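Local structure of ADP-ribosylating toxin CARDS (4TLV) at residues 255-258 with 262-265; 37-42 with 127-132. The protein transfers the ADP-ribosyl group from NAD(+) to multiple target proteins and causes vacuolation and epithelial damage in host cells as the main virulence factor of Mycoplasma pneumoniae. All coordinates share one frame; numbering follows the deposited sequence.

Interaction 1: 255-258 with 262-265; sequences DNYN and LPQY
Tyr257 and Leu262 bring the two backbones to 5.5 Å, CA to CA, where the chain leaves the end of strand 253-258 and turns back as an irregular segment; next to them Asn258 O lies 3.3 Å from Leu262 N. Tyr257 is met by two residues, Pro263 over its ring face and Leu262 at an oblique angle. Pro263 CD sits almost straight above the middle of the phenol ring, 3.4 Å from its centroid and 10° off the normal, a CH-pi contact. Pro263 CG lies farther toward the hydroxyl, 3.6 Å from Tyr257 CZ. The tyrosine has CG anti to its own carbonyl carbon (chi1 -54°), which swings the ring from the strand across to the proline. Leu262 crosses it at about a right angle, and one methyl, CD1, reaches Tyr257 CD2 at 3.6 Å. This partly exposed surface contact folds the linker toward D2 back on strand 253-258, the last part of what is probably the NAD(+)-binding pocket region. That strand is an outer one of a three-stranded antiparallel sheet; Tyr257 pairs by backbone with Ala215 of strand 214-219, whose Val217 touches both Tyr257 and Leu262.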
loop_
_atom_site.group_PDB
_atom_site.type_symbol
_atom_site.label_atom_id
_atom_site.label_comp_id
_atom_site.label_asym_id
_atom_site.label_seq_id
_atom_site.Cartn_x
_atom_site.Cartn_y
_atom_site.Cartn_z
ATOM N N ASP A 255 -10.381 -0.419 19.893
ATOM C CA ASP A 255 -11.774 -0.010 19.777
ATOM C C ASP A 255 -12.605 -1.094 19.117
ATOM O O ASP A 255 -12.124 -1.789 18.226
ATOM C CB ASP A 255 -11.886 1.257 18.945
ATOM C CG ASP A 255 -11.282 2.459 19.641
ATOM O OD1 ASP A 255 -11.912 2.971 20.587
ATOM O OD2 ASP A 255 -10.171 2.875 19.254
ATOM N N ASN A 256 -13.854 -1.233 19.560
ATOM C CA ASN A 256 -14.811 -2.128 18.912
ATOM C C ASN A 256 -15.927 -1.321 18.260
ATOM O O ASN A 256 -16.444 -0.373 18.858
ATOM C CB ASN A 256 -15.430 -3.083 19.942
ATOM C CG ASN A 256 -14.387 -3.809 20.772
ATOM O OD1 ASN A 256 -13.466 -4.500 20.109
ATOM N ND2 ASN A 256 -14.407 -3.740 22.002
ATOM N N TYR A 257 -16.304 -1.697 17.046
ATOM C CA TYR A 257 -17.353 -1.004 16.319
ATOM C C TYR A 257 -18.266 -1.977 15.603
ATOM O O TYR A 257 -17.815 -3.006 15.077
ATOM C CB TYR A 257 -16.765 -0.106 15.232
ATOM C CG TYR A 257 -15.710 0.897 15.664
ATOM C CD1 TYR A 257 -16.063 2.103 16.274
ATOM C CD2 TYR A 257 -14.356 0.654 15.410
ATOM C CE1 TYR A 257 -15.081 3.037 16.650
ATOM C CE2 TYR A 257 -13.373 1.574 15.777
ATOM C CZ TYR A 257 -13.744 2.766 16.390
ATOM O OH TYR A 257 -12.767 3.676 16.740
ATOM N N ASN A 258 -19.547 -1.638 15.544
ATOM C CA ASN A 258 -20.409 -2.259 14.560
ATOM C C ASN A 258 -19.887 -1.855 13.193
ATOM O O ASN A 258 -19.350 -0.755 13.025
ATOM C CB ASN A 258 -21.863 -1.818 14.761
ATOM C CG ASN A 258 -22.484 -2.455 15.990
ATOM O OD1 ASN A 258 -22.196 -3.617 16.305
ATOM N ND2 ASN A 258 -23.325 -1.708 16.694
ATOM N N LEU A 262 -17.696 1.715 11.665
ATOM C CA LEU A 262 -16.239 1.624 11.569
ATOM C C LEU A 262 -15.671 2.889 10.917
ATOM O O LEU A 262 -16.020 3.212 9.784
ATOM C CB LEU A 262 -15.880 0.359 10.758
ATOM C CG LEU A 262 -14.453 -0.168 10.667
ATOM C CD1 LEU A 262 -13.830 -0.359 12.041
ATOM C CD2 LEU A 262 -14.466 -1.484 9.876
ATOM N N PRO A 263 -14.819 3.634 11.644
ATOM C CA PRO A 263 -14.303 4.892 11.080
ATOM C C PRO A 263 -13.069 4.663 10.210
ATOM O O PRO A 263 -12.324 3.717 10.437
ATOM C CB PRO A 263 -13.896 5.684 12.327
ATOM C CG PRO A 263 -13.483 4.617 13.307
ATOM C CD PRO A 263 -14.423 3.455 13.054
ATOM N N GLN A 264 -12.845 5.556 9.256
ATOM C CA GLN A 264 -11.649 5.496 8.417
ATOM C C GLN A 264 -10.374 5.733 9.239
ATOM O O GLN A 264 -9.341 5.117 8.980
ATOM C CB GLN A 264 -11.735 6.554 7.327
ATOM C CG GLN A 264 -10.500 6.618 6.462
ATOM C CD GLN A 264 -10.845 6.790 5.004
ATOM O OE1 GLN A 264 -11.306 7.856 4.577
ATOM N NE2 GLN A 264 -10.639 5.733 4.226
ATOM N N TYR A 265 -10.446 6.638 10.212
ATOM C CA TYR A 265 -9.273 6.960 11.041
ATOM C C TYR A 265 -9.497 6.637 12.509
ATOM O O TYR A 265 -10.622 6.683 12.987
ATOM C CB TYR A 265 -8.891 8.440 10.882
ATOM C CG TYR A 265 -8.550 8.766 9.462
ATOM C CD1 TYR A 265 -7.393 8.272 8.884
ATOM C CD2 TYR A 265 -9.392 9.542 8.683
ATOM C CE1 TYR A 265 -7.082 8.536 7.564
ATOM C CE2 TYR A 265 -9.083 9.819 7.354
ATOM C CZ TYR A 265 -7.925 9.312 6.805
ATOM O OH TYR A 265 -7.599 9.579 5.488
#

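Interaction 2: 37-42 with 127-132; sequences EHILST and TSFAYQ
Phe129 meets the end of helix 35-40 with one ring face turned to the carbonyl oxygen of Ile39. That oxygen stands 3.8 Å above the ring plane, displaced toward the rim, with Phe129 CE2 as its closest ring atom. Beside it, Ile39 CG2 comes to 4.2 Å from Phe129 CD2. Leu40 adds the methyl CD2, which approaches Phe129 CE2 obliquely, also at 4.2 Å. With chi1 at -57° the Phe129 ring lies beside its own backbone N and points at the helix. A water then joins the segments: it donates to Ile39 O at 2.9 Å and accepts a weak, 3.3 Å bond from Gln132 NE2. Farther out, Ser227 N bonds to Gln132 OE1, while Ser41 with positive phi and Thr42 N to Glu37 O (3.0 Å) close the helix in a Schellman-type turn. Ser53 OG bonds to Gln132 O, and His38 NE2 to Glu134 OE2; Gln132 and Glu134 match the Gln/Glu-X-Glu pattern, and Ser53 the Ser-Thr-Ser pattern, as in related ADP-ribosyltransferases. In this buried part of the mART domain, the ring therefore meets a carbonyl oxygen and two methyl groups, and the water gives that oxygen a hydrogen bond.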
loop_
_atom_site.group_PDB
_atom_site.type_symbol
_atom_site.label_atom_id
_atom_site.label_comp_id
_atom_site.label_asym_id
_atom_site.label_seq_id
_atom_site.Cartn_x
_atom_site.Cartn_y
_atom_site.Cartn_z
ATOM N N GLU A 37 -13.876 -12.103 9.332
ATOM C CA GLU A 37 -13.610 -12.003 10.773
ATOM C C GLU A 37 -12.121 -11.807 11.060
ATOM O O GLU A 37 -11.747 -11.170 12.051
ATOM C CB GLU A 37 -14.117 -13.248 11.519
ATOM C CG GLU A 37 -15.645 -13.285 11.633
ATOM C CD GLU A 37 -16.152 -14.495 12.406
ATOM O OE1 GLU A 37 -15.333 -15.357 12.786
ATOM O OE2 GLU A 37 -17.377 -14.585 12.633
ATOM N N HIS A 38 -11.278 -12.381 10.208
ATOM C CA HIS A 38 -9.833 -12.246 10.374
ATOM C C HIS A 38 -9.358 -10.830 10.031
ATOM O O HIS A 38 -8.531 -10.245 10.745
ATOM C CB HIS A 38 -9.093 -13.260 9.502
ATOM C CG HIS A 38 -7.617 -13.057 9.498
ATOM N ND1 HIS A 38 -6.841 -13.266 10.621
ATOM C CD2 HIS A 38 -6.782 -12.598 8.535
ATOM C CE1 HIS A 38 -5.585 -12.957 10.341
ATOM N NE2 HIS A 38 -5.521 -12.558 9.080
ATOM N N ILE A 39 -9.873 -10.289 8.933
ATOM C CA ILE A 39 -9.555 -8.929 8.510
ATOM C C ILE A 39 -10.075 -7.914 9.532
ATOM O O ILE A 39 -9.406 -6.914 9.833
ATOM C CB ILE A 39 -10.184 -8.606 7.129
ATOM C CG1 ILE A 39 -9.535 -9.461 6.037
ATOM C CG2 ILE A 39 -10.032 -7.136 6.804
ATOM C CD1 ILE A 39 -8.013 -9.321 5.976
ATOM N N LEU A 40 -11.263 -8.177 10.075
ATOM C CA LEU A 40 -11.917 -7.214 10.968
ATOM C C LEU A 40 -11.713 -7.507 12.456
ATOM O O LEU A 40 -12.242 -6.796 13.316
ATOM C CB LEU A 40 -13.418 -7.143 10.652
ATOM C CG LEU A 40 -13.788 -6.753 9.224
ATOM C CD1 LEU A 40 -15.294 -6.902 9.010
ATOM C CD2 LEU A 40 -13.343 -5.311 8.975
ATOM N N SER A 41 -10.960 -8.564 12.758
ATOM C CA SER A 41 -10.678 -8.963 14.140
ATOM C C SER A 41 -11.956 -9.151 14.973
ATOM O O SER A 41 -11.990 -8.818 16.155
ATOM C CB SER A 41 -9.737 -7.975 14.845
ATOM O OG SER A 41 -8.510 -7.800 14.129
ATOM N N THR A 42 -13.001 -9.678 14.344
ATOM C CA THR A 42 -14.267 -9.938 15.028
ATOM C C THR A 42 -14.103 -10.991 16.118
ATOM O O THR A 42 -13.582 -12.076 15.855
ATOM C CB THR A 42 -15.315 -10.468 14.047
ATOM O OG1 THR A 42 -15.379 -9.598 12.919
ATOM C CG2 THR A 42 -16.701 -10.551 14.723
ATOM N N THR A 127 -8.579 0.273 2.347
ATOM C CA THR A 127 -8.107 1.572 2.786
ATOM C C THR A 127 -7.377 1.401 4.119
ATOM O O THR A 127 -6.150 1.183 4.130
ATOM C CB THR A 127 -9.244 2.633 2.797
ATOM O OG1 THR A 127 -10.284 2.252 3.706
ATOM C CG2 THR A 127 -9.838 2.777 1.394
ATOM N N SER A 128 -8.128 1.385 5.210
ATOM C CA SER A 128 -7.578 1.316 6.576
ATOM C C SER A 128 -6.510 0.249 6.850
ATOM O O SER A 128 -5.490 0.551 7.491
ATOM C CB SER A 128 -8.714 1.163 7.602
ATOM O OG SER A 128 -9.610 2.249 7.493
ATOM N N PHE A 129 -6.753 -0.995 6.423
ATOM C CA PHE A 129 -5.811 -2.074 6.715
ATOM C C PHE A 129 -4.845 -2.422 5.588
ATOM O O PHE A 129 -3.993 -3.281 5.761
ATOM C CB PHE A 129 -6.566 -3.355 7.105
ATOM C CG PHE A 129 -7.494 -3.171 8.268
ATOM C CD1 PHE A 129 -6.992 -2.861 9.524
ATOM C CD2 PHE A 129 -8.865 -3.321 8.113
ATOM C CE1 PHE A 129 -7.843 -2.705 10.624
ATOM C CE2 PHE A 129 -9.727 -3.157 9.206
ATOM C CZ PHE A 129 -9.210 -2.849 10.460
ATOM N N ALA A 130 -4.992 -1.787 4.430
ATOM C CA ALA A 130 -4.254 -2.218 3.242
ATOM C C ALA A 130 -2.728 -2.094 3.382
ATOM O O ALA A 130 -1.974 -2.922 2.855
ATOM C CB ALA A 130 -4.746 -1.443 2.011
ATOM N N TYR A 131 -2.282 -1.063 4.091
ATOM C CA TYR A 131 -0.850 -0.800 4.268
ATOM C C TYR A 131 -0.146 -1.970 4.952
ATOM O O TYR A 131 1.084 -2.089 4.892
ATOM C CB TYR A 131 -0.628 0.468 5.111
ATOM C CG TYR A 131 -0.872 0.220 6.590
ATOM C CD1 TYR A 131 0.157 -0.202 7.426
ATOM C CD2 TYR A 131 -2.137 0.383 7.143
ATOM C CE1 TYR A 131 -0.067 -0.465 8.764
ATOM C CE2 TYR A 131 -2.374 0.109 8.485
ATOM C CZ TYR A 131 -1.335 -0.303 9.290
ATOM O OH TYR A 131 -1.562 -0.568 10.628
ATOM N N GLN A 132 -0.917 -2.818 5.638
ATOM C CA GLN A 132 -0.344 -3.999 6.289
ATOM C C GLN A 132 0.290 -4.986 5.298
ATOM O O GLN A 132 1.092 -5.837 5.686
ATOM C CB GLN A 132 -1.396 -4.712 7.160
ATOM C CG GLN A 132 -1.856 -3.863 8.348
ATOM C CD GLN A 132 -2.905 -4.547 9.198
ATOM O OE1 GLN A 132 -2.836 -4.309 10.489
ATOM N NE2 GLN A 132 -3.767 -5.291 8.697
HETATM O O HOH W 1 -6.795 -6.624 8.491
#

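Overall arrangement
From the N terminus, helix 35-40 comes first, and interaction 2 closes a long loop when the turn after helix 115-126 returns to it, with 84 residues between its segments. Interaction 1 opens only later and closes a short loop with three residues between its segments, at the start of the linker toward D2. The two loops follow in series, neither nesting nor crossing, yet their centres lie 11 Å apart and they touch. Gln264 O lies 3.2 Å from Ser128 OG, probably a weak hydrogen bond, and Leu262 packs on Leu40. Both contacts lean on strand 214-219. Tyr265 OH, hydrogen-bonded to Ala437 O, carries the tie on to the end of D2.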